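Radical SAM domain protein (PDB 6Y1X) probably acts as a radical SAM carbide synthase that uses iron-sulfur clusters to build the NifB-co precursor of the nitrogenase iron-molybdenum cofactor. Local coordinates at residues K58-F70 with V246-I258. Sequence-based numbering, arbitrary orientation.
With SF4 (iron/sulfur cluster), chain D; SO4 (sulfate ion), chain F.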
# COMPACT_ATOMS: atom_id res chain seq x y z
N LYS A 58 1.09 12.01 8.44
CA LYS A 58 -0.13 12.58 7.89
C LYS A 58 -0.77 11.63 6.89
O LYS A 58 -0.08 10.90 6.17
CB LYS A 58 0.15 13.92 7.21
CG LYS A 58 0.81 14.96 8.10
CD LYS A 58 0.88 16.31 7.40
CE LYS A 58 1.89 16.31 6.27
NZ LYS A 58 2.08 17.68 5.72
N CYS A 59 -2.10 11.68 6.82
CA CYS A 59 -2.86 11.02 5.77
C CYS A 59 -3.75 12.03 5.07
O CYS A 59 -4.10 13.08 5.62
CB CYS A 59 -3.73 9.88 6.32
SG CYS A 59 -4.33 8.81 5.00
N ASN A 60 -4.12 11.70 3.83
CA ASN A 60 -4.92 12.59 3.00
C ASN A 60 -6.31 12.05 2.69
O ASN A 60 -7.05 12.69 1.93
CB ASN A 60 -4.18 12.91 1.69
CG ASN A 60 -3.66 11.67 0.98
OD1 ASN A 60 -3.90 10.54 1.41
ND2 ASN A 60 -2.94 11.89 -0.11
N ILE A 61 -6.68 10.89 3.22
CA ILE A 61 -8.03 10.37 3.08
C ILE A 61 -8.49 9.85 4.44
O ILE A 61 -7.73 9.87 5.41
CB ILE A 61 -8.11 9.25 2.01
CG1 ILE A 61 -7.38 8.00 2.48
CG2 ILE A 61 -7.49 9.71 0.70
CD1 ILE A 61 -7.51 6.83 1.51
N GLN A 62 -9.72 9.37 4.49
CA GLN A 62 -10.24 8.70 5.68
C GLN A 62 -11.03 7.48 5.23
O GLN A 62 -12.14 7.61 4.72
CB GLN A 62 -11.10 9.63 6.53
CG GLN A 62 -11.69 8.94 7.75
CD GLN A 62 -10.62 8.46 8.72
OE1 GLN A 62 -9.91 9.26 9.33
NE2 GLN A 62 -10.47 7.15 8.83
N CYS A 63 -10.44 6.31 5.44
CA CYS A 63 -11.10 5.04 5.16
C CYS A 63 -12.10 4.76 6.27
O CYS A 63 -11.86 5.09 7.43
CB CYS A 63 -10.07 3.92 5.09
SG CYS A 63 -8.73 4.18 3.91
N LYS A 64 -13.24 4.18 5.90
CA LYS A 64 -14.28 3.91 6.89
C LYS A 64 -13.94 2.76 7.83
O LYS A 64 -14.73 2.46 8.72
CB LYS A 64 -15.61 3.63 6.21
CG LYS A 64 -16.23 4.83 5.51
CD LYS A 64 -17.59 4.46 4.93
CE LYS A 64 -18.07 5.47 3.92
NZ LYS A 64 -18.54 6.69 4.60
N TYR A 65 -12.80 2.09 7.63
CA TYR A 65 -12.33 1.02 8.51
C TYR A 65 -11.14 1.44 9.35
O TYR A 65 -10.55 0.59 10.03
CB TYR A 65 -12.00 -0.24 7.71
CG TYR A 65 -11.06 -0.03 6.54
CD1 TYR A 65 -9.69 0.01 6.72
CD2 TYR A 65 -11.56 0.08 5.25
CE1 TYR A 65 -8.83 0.20 5.65
CE2 TYR A 65 -10.71 0.26 4.17
CZ TYR A 65 -9.35 0.32 4.38
OH TYR A 65 -8.51 0.49 3.30
N CYS A 66 -10.76 2.71 9.32
CA CYS A 66 -9.51 3.18 9.91
C CYS A 66 -9.79 4.10 11.10
O CYS A 66 -10.60 5.02 11.01
CB CYS A 66 -8.66 3.93 8.89
SG CYS A 66 -7.22 4.71 9.63
N ILE A 67 -9.11 3.82 12.21
CA ILE A 67 -8.93 4.76 13.31
C ILE A 67 -7.51 5.33 13.18
O ILE A 67 -6.54 4.57 13.20
CB ILE A 67 -9.14 4.10 14.68
CG1 ILE A 67 -10.60 3.65 14.85
CG2 ILE A 67 -8.76 5.05 15.79
CD1 ILE A 67 -11.58 4.79 14.96
N ARG A 68 -7.40 6.64 12.97
CA ARG A 68 -6.11 7.26 12.66
C ARG A 68 -5.08 7.14 13.77
O ARG A 68 -3.89 7.35 13.52
CB ARG A 68 -6.31 8.73 12.29
CG ARG A 68 -6.97 8.92 10.95
CD ARG A 68 -6.09 8.41 9.82
NE ARG A 68 -4.69 8.80 9.98
CZ ARG A 68 -4.22 10.03 9.83
NH1 ARG A 68 -5.04 11.02 9.49
NH2 ARG A 68 -2.93 10.28 10.00
N ASP A 69 -5.50 6.81 15.00
CA ASP A 69 -4.54 6.59 16.07
C ASP A 69 -3.52 5.52 15.71
O ASP A 69 -2.40 5.52 16.24
CB ASP A 69 -5.26 6.18 17.36
CG ASP A 69 -6.08 7.30 17.96
OD1 ASP A 69 -6.02 8.44 17.45
OD2 ASP A 69 -6.79 7.03 18.96
N PHE A 70 -3.89 4.60 14.83
CA PHE A 70 -3.12 3.40 14.59
C PHE A 70 -2.48 3.44 13.20
O PHE A 70 -3.04 4.00 12.26
CB PHE A 70 -3.99 2.15 14.73
CG PHE A 70 -4.72 2.08 16.05
CD1 PHE A 70 -4.03 2.07 17.25
CD2 PHE A 70 -6.10 2.01 16.08
CE1 PHE A 70 -4.70 2.01 18.45
CE2 PHE A 70 -6.78 1.94 17.28
CZ PHE A 70 -6.08 1.94 18.47
N VAL A 246 -5.34 -9.83 -1.38
CA VAL A 246 -6.67 -9.65 -0.82
C VAL A 246 -6.61 -9.88 0.69
O VAL A 246 -6.24 -10.97 1.14
CB VAL A 246 -7.68 -10.59 -1.49
CG1 VAL A 246 -9.07 -10.35 -0.93
CG2 VAL A 246 -7.66 -10.36 -2.99
N MET A 247 -6.96 -8.85 1.45
CA MET A 247 -6.86 -8.86 2.90
C MET A 247 -8.25 -8.84 3.52
O MET A 247 -9.09 -8.03 3.11
CB MET A 247 -6.06 -7.64 3.39
CG MET A 247 -4.77 -7.39 2.65
SD MET A 247 -3.97 -5.86 3.18
CE MET A 247 -5.19 -4.65 2.69
N PRO A 248 -8.53 -9.69 4.50
CA PRO A 248 -9.82 -9.63 5.18
C PRO A 248 -9.97 -8.32 5.94
O PRO A 248 -9.02 -7.80 6.52
CB PRO A 248 -9.79 -10.84 6.12
CG PRO A 248 -8.34 -11.06 6.38
CD PRO A 248 -7.65 -10.73 5.07
N LEU A 249 -11.18 -7.75 5.89
CA LEU A 249 -11.52 -6.61 6.72
C LEU A 249 -11.17 -6.87 8.18
O LEU A 249 -11.44 -7.95 8.72
CB LEU A 249 -13.01 -6.28 6.60
CG LEU A 249 -13.57 -5.25 7.59
CD1 LEU A 249 -13.04 -3.86 7.27
CD2 LEU A 249 -15.08 -5.25 7.62
N ILE A 250 -10.53 -5.88 8.81
CA ILE A 250 -10.42 -5.81 10.26
C ILE A 250 -11.52 -4.85 10.71
O ILE A 250 -11.38 -3.64 10.53
CB ILE A 250 -9.03 -5.33 10.71
CG1 ILE A 250 -7.93 -6.22 10.14
CG2 ILE A 250 -8.95 -5.28 12.24
CD1 ILE A 250 -7.94 -7.62 10.70
N PRO A 251 -12.62 -5.34 11.27
CA PRO A 251 -13.77 -4.46 11.54
C PRO A 251 -13.41 -3.38 12.55
O PRO A 251 -12.95 -3.66 13.66
CB PRO A 251 -14.83 -5.42 12.09
CG PRO A 251 -14.41 -6.78 11.64
CD PRO A 251 -12.91 -6.75 11.60
N GLN A 252 -13.64 -2.12 12.16
CA GLN A 252 -13.18 -0.98 12.94
C GLN A 252 -13.83 0.27 12.37
O GLN A 252 -14.26 0.29 11.22
CB GLN A 252 -11.64 -0.87 12.89
CG GLN A 252 -10.98 0.24 13.72
CD GLN A 252 -11.40 0.25 15.19
OE1 GLN A 252 -12.50 0.68 15.53
NE2 GLN A 252 -10.53 -0.27 16.04
N TYR A 253 -13.90 1.31 13.20
CA TYR A 253 -14.53 2.59 12.84
C TYR A 253 -15.93 2.29 12.29
O TYR A 253 -16.68 1.54 12.93
CB TYR A 253 -13.60 3.36 11.91
CG TYR A 253 -14.07 4.75 11.54
CD1 TYR A 253 -14.81 5.51 12.44
CD2 TYR A 253 -13.77 5.30 10.30
CE1 TYR A 253 -15.23 6.79 12.11
CE2 TYR A 253 -14.19 6.57 9.96
CZ TYR A 253 -14.92 7.31 10.87
OH TYR A 253 -15.35 8.57 10.52
N LYS A 254 -16.32 2.84 11.14
CA LYS A 254 -17.68 2.68 10.66
C LYS A 254 -17.98 1.27 10.18
O LYS A 254 -19.15 0.93 9.99
CB LYS A 254 -17.97 3.69 9.55
CG LYS A 254 -18.13 5.10 10.07
CD LYS A 254 -18.25 6.12 8.96
CE LYS A 254 -18.59 7.50 9.53
NZ LYS A 254 -18.83 8.49 8.46
N PHE A 255 -16.96 0.43 10.02
CA PHE A 255 -17.16 -0.96 9.64
C PHE A 255 -17.00 -1.89 10.85
O PHE A 255 -16.82 -3.10 10.67
CB PHE A 255 -16.17 -1.36 8.54
CG PHE A 255 -16.44 -0.71 7.21
CD1 PHE A 255 -17.63 -0.05 6.96
CD2 PHE A 255 -15.49 -0.77 6.20
CE1 PHE A 255 -17.87 0.54 5.72
CE2 PHE A 255 -15.72 -0.18 4.96
CZ PHE A 255 -16.91 0.48 4.73
N ALA A 256 -17.07 -1.33 12.06
CA ALA A 256 -16.86 -2.12 13.27
C ALA A 256 -17.90 -3.21 13.46
O ALA A 256 -17.67 -4.15 14.23
CB ALA A 256 -16.85 -1.21 14.50
N HIS A 257 -19.07 -3.10 12.82
CA HIS A 257 -20.12 -4.09 13.00
C HIS A 257 -20.10 -5.16 11.92
O HIS A 257 -20.81 -6.16 12.06
CB HIS A 257 -21.50 -3.42 13.00
CG HIS A 257 -21.71 -2.44 14.10
ND1 HIS A 257 -22.46 -2.72 15.22
CD2 HIS A 257 -21.30 -1.16 14.24
CE1 HIS A 257 -22.48 -1.66 16.02
NE2 HIS A 257 -21.78 -0.70 15.44
N ILE A 258 -19.31 -4.98 10.86
CA ILE A 258 -19.32 -5.92 9.75
C ILE A 258 -18.62 -7.20 10.19
O ILE A 258 -17.54 -7.17 10.78
CB ILE A 258 -18.65 -5.31 8.51
CG1 ILE A 258 -19.43 -4.09 8.03
CG2 ILE A 258 -18.55 -6.34 7.40
CD1 ILE A 258 -18.86 -3.47 6.75
FE1 SF4 D . -6.12 5.13 7.66
FE2 SF4 D . -6.86 4.81 5.08
FE3 SF4 D . -4.33 4.16 5.86
FE4 SF4 D . -5.10 6.77 5.74
S1 SF4 D . -4.91 5.32 3.97
S2 SF4 D . -3.93 5.78 7.45
S3 SF4 D . -7.30 6.65 6.40
S4 SF4 D . -6.27 3.12 6.53
S SO4 F . -21.72 7.25 6.78
O1 SO4 F . -21.06 8.52 7.07
O2 SO4 F . -20.73 6.27 6.33
O3 SO4 F . -22.37 6.76 7.99
O4 SO4 F . -22.71 7.44 5.73
O HOH W 1 -9.35 -2.00 10.14
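Lys64 O accepts two weak hydrogen bonds from the facing turn, from Lys254 N at 2.9 Å and Phe255 N at 3.3 Å, the latter already bonded to Gln252 O. This carbonyl belongs to the CX3CX2C loop of radical SAM enzymes, in which Cys59, Cys63 and Cys66 each bind one iron of the [4Fe-4S] cluster, of which Cys72 is a further ligand; the contact illustrates how such a loop is backed by polypeptide distant in sequence. Cys63 O is gripped from opposite faces of its plane by Cys66 N and Gln62 NE2, the latter over 2.9 Å, while the Tyr253 ring turns its edge to it. A water donates to both Tyr65 O and Ile250 O. Gln252 CG lies anti to the backbone N (chi1 -177°) and the chain bends at chi2, bringing OE1 back to Tyr253 N and the amide across Ile67 CG1. Lys64 CB sits over one face of the Phe255 ring, whose CD2 meets Tyr65 CB. With Phe255 cut back to an alanine, both CB atoms would probably lose the surface they pack on. Lys64 NZ and Lys254 NZ, 4.3 Å apart, hydrogen-bond one sulfate, probably from the crystallisation liquor, and form salt bridges with Asp178, which also bonds Tyr253 OH; Tyr65 OH bonds Asn74 and Asn166. Strand 61-63 pairs antiparallel with strand 177-182, and Lys64 to Ile67 pack on the loop leaving strand 243-248, outermost in the parallel sheet.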